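Local coordinates for oxidoreductase, short chain dehydrogenase/reductase family protein (Collinsella aerofaciens, PDB 5FYD), which reduces the 7-oxo group of 7-oxolithocholate with NADPH to give ursodeoxycholate, a 7beta-hydroxy bile acid, at residues K121-Y126 / L164-A169. Residues are numbered along the deposited sequence; the frame is centred on the assembly and turned at random.
Sequences KCFHHY and LKMTEA
Phe-123 meets Met-166 and Thr-167 with the CD2-CE2-CZ side of its ring. Met-166 CG lies at the ring edge, near the ring plane, 4.0 Å from Phe-123 CE2. The hydroxyl oxygen Thr-167 OG1 approaches obliquely, 3.7 Å from Phe-123 CE2. Thr-167 CA is 3.9 Å from Phe-123 CE2, so the ring also touches the helix backbone. CG of Phe-123 stands anti to the backbone N (chi1 -161°), which carries the ring out toward helix 154-173. The CA atoms of Phe-123 and Thr-167 stay 8.8 Å apart, and the phenylalanine side chain spans more than half of that interval. Thr-167 OG1 is hydrogen-bonded to Ile-163 O, one turn earlier, and to Asn-140 ND2 of strand 136-143. Phe-123 also packs on Val-138 and Asn-140 of that strand, and its ring meets that of Phe-119. With an alanine at Phe-123, a gap would probably open between the two helices and Met-166 CG would lose an apolar partner. Both helices belong to the Rossmann-type fold of short-chain dehydrogenases, and helix 154-173 also carries Tyr-156, the probable proton acceptor of the active site. Ile-163 O and Asn-140 ND2 satisfy the buried Thr-167 hydroxyl, so its approach to the ring is packing and these two segments meet by van der Waals contact alone.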
# COMPACT_ATOMS: atom_id res chain seq x y z
N LYS A 121 5.55 -25.45 -8.53
CA LYS A 121 6.85 -25.96 -8.97
C LYS A 121 7.79 -26.08 -7.79
O LYS A 121 8.44 -27.11 -7.60
CB LYS A 121 7.46 -25.04 -10.04
CG LYS A 121 6.82 -25.17 -11.41
CD LYS A 121 7.54 -24.28 -12.42
CE LYS A 121 7.15 -24.64 -13.84
NZ LYS A 121 8.02 -23.88 -14.79
N CYS A 122 7.84 -25.02 -6.97
CA CYS A 122 8.71 -25.02 -5.82
C CYS A 122 8.26 -26.06 -4.81
O CYS A 122 9.07 -26.83 -4.32
CB CYS A 122 8.78 -23.63 -5.18
SG CYS A 122 9.69 -22.45 -6.19
N PHE A 123 6.97 -26.08 -4.51
CA PHE A 123 6.44 -27.02 -3.50
C PHE A 123 6.73 -28.46 -3.92
O PHE A 123 7.20 -29.26 -3.12
CB PHE A 123 4.95 -26.83 -3.35
CG PHE A 123 4.31 -27.37 -2.09
CD1 PHE A 123 5.01 -27.82 -0.97
CD2 PHE A 123 2.91 -27.34 -2.02
CE1 PHE A 123 4.34 -28.28 0.14
CE2 PHE A 123 2.24 -27.77 -0.90
CZ PHE A 123 2.96 -28.24 0.19
N HIS A 124 6.51 -28.74 -5.20
CA HIS A 124 6.74 -30.08 -5.74
C HIS A 124 8.21 -30.48 -5.67
O HIS A 124 8.55 -31.56 -5.21
CB HIS A 124 6.27 -30.15 -7.19
CG HIS A 124 6.52 -31.46 -7.85
ND1 HIS A 124 7.49 -31.64 -8.81
CD2 HIS A 124 5.91 -32.66 -7.70
CE1 HIS A 124 7.45 -32.89 -9.24
NE2 HIS A 124 6.51 -33.53 -8.58
N HIS A 125 9.07 -29.58 -6.12
CA HIS A 125 10.50 -29.87 -6.21
C HIS A 125 11.08 -30.15 -4.82
O HIS A 125 11.73 -31.18 -4.61
CB HIS A 125 11.16 -28.70 -6.90
CG HIS A 125 12.63 -28.83 -7.06
ND1 HIS A 125 13.21 -29.28 -8.22
CD2 HIS A 125 13.64 -28.53 -6.21
CE1 HIS A 125 14.52 -29.28 -8.07
NE2 HIS A 125 14.81 -28.81 -6.87
N TYR A 126 10.80 -29.26 -3.86
CA TYR A 126 11.34 -29.44 -2.52
C TYR A 126 10.65 -30.55 -1.75
O TYR A 126 11.31 -31.22 -0.94
CB TYR A 126 11.47 -28.10 -1.77
CG TYR A 126 12.48 -27.24 -2.50
CD1 TYR A 126 13.84 -27.47 -2.36
CD2 TYR A 126 12.07 -26.26 -3.38
CE1 TYR A 126 14.77 -26.73 -3.07
CE2 TYR A 126 12.98 -25.52 -4.10
CZ TYR A 126 14.33 -25.76 -3.95
OH TYR A 126 15.27 -25.02 -4.66
N LEU A 164 -3.68 -22.63 0.01
CA LEU A 164 -4.26 -23.17 1.23
C LEU A 164 -4.61 -24.66 1.05
O LEU A 164 -4.13 -25.53 1.79
CB LEU A 164 -5.51 -22.39 1.61
CG LEU A 164 -6.31 -22.88 2.81
CD1 LEU A 164 -5.55 -22.93 4.12
CD2 LEU A 164 -7.54 -22.01 2.92
N LYS A 165 -5.44 -24.93 0.08
CA LYS A 165 -5.94 -26.30 -0.10
C LYS A 165 -4.86 -27.29 -0.54
O LYS A 165 -4.87 -28.45 -0.10
CB LYS A 165 -7.15 -26.33 -1.03
CG LYS A 165 -8.37 -25.56 -0.52
CD LYS A 165 -8.96 -26.12 0.76
CE LYS A 165 -9.61 -25.04 1.61
NZ LYS A 165 -9.92 -25.55 2.94
N MET A 166 -3.92 -26.85 -1.38
CA MET A 166 -2.81 -27.71 -1.76
C MET A 166 -1.98 -28.05 -0.53
O MET A 166 -1.58 -29.19 -0.33
CB MET A 166 -1.91 -27.06 -2.81
CG MET A 166 -0.87 -28.03 -3.39
SD MET A 166 -1.72 -29.25 -4.43
CE MET A 166 -0.55 -30.58 -4.50
N THR A 167 -1.68 -27.04 0.30
CA THR A 167 -0.81 -27.26 1.47
C THR A 167 -1.52 -28.08 2.53
O THR A 167 -0.90 -28.93 3.17
CB THR A 167 -0.27 -25.94 2.02
OG1 THR A 167 0.37 -25.22 0.96
CG2 THR A 167 0.76 -26.20 3.12
N GLU A 168 -2.83 -27.87 2.70
CA GLU A 168 -3.61 -28.68 3.64
C GLU A 168 -3.53 -30.15 3.26
O GLU A 168 -3.31 -30.99 4.11
CB GLU A 168 -5.07 -28.23 3.70
CG GLU A 168 -5.28 -26.89 4.40
CD GLU A 168 -6.74 -26.46 4.48
OE1 GLU A 168 -7.53 -26.76 3.57
OE2 GLU A 168 -7.11 -25.78 5.46
N ALA A 169 -3.68 -30.42 1.97
CA ALA A 169 -3.62 -31.80 1.46
C ALA A 169 -2.28 -32.44 1.76
O ALA A 169 -2.22 -33.53 2.34
CB ALA A 169 -3.88 -31.82 -0.02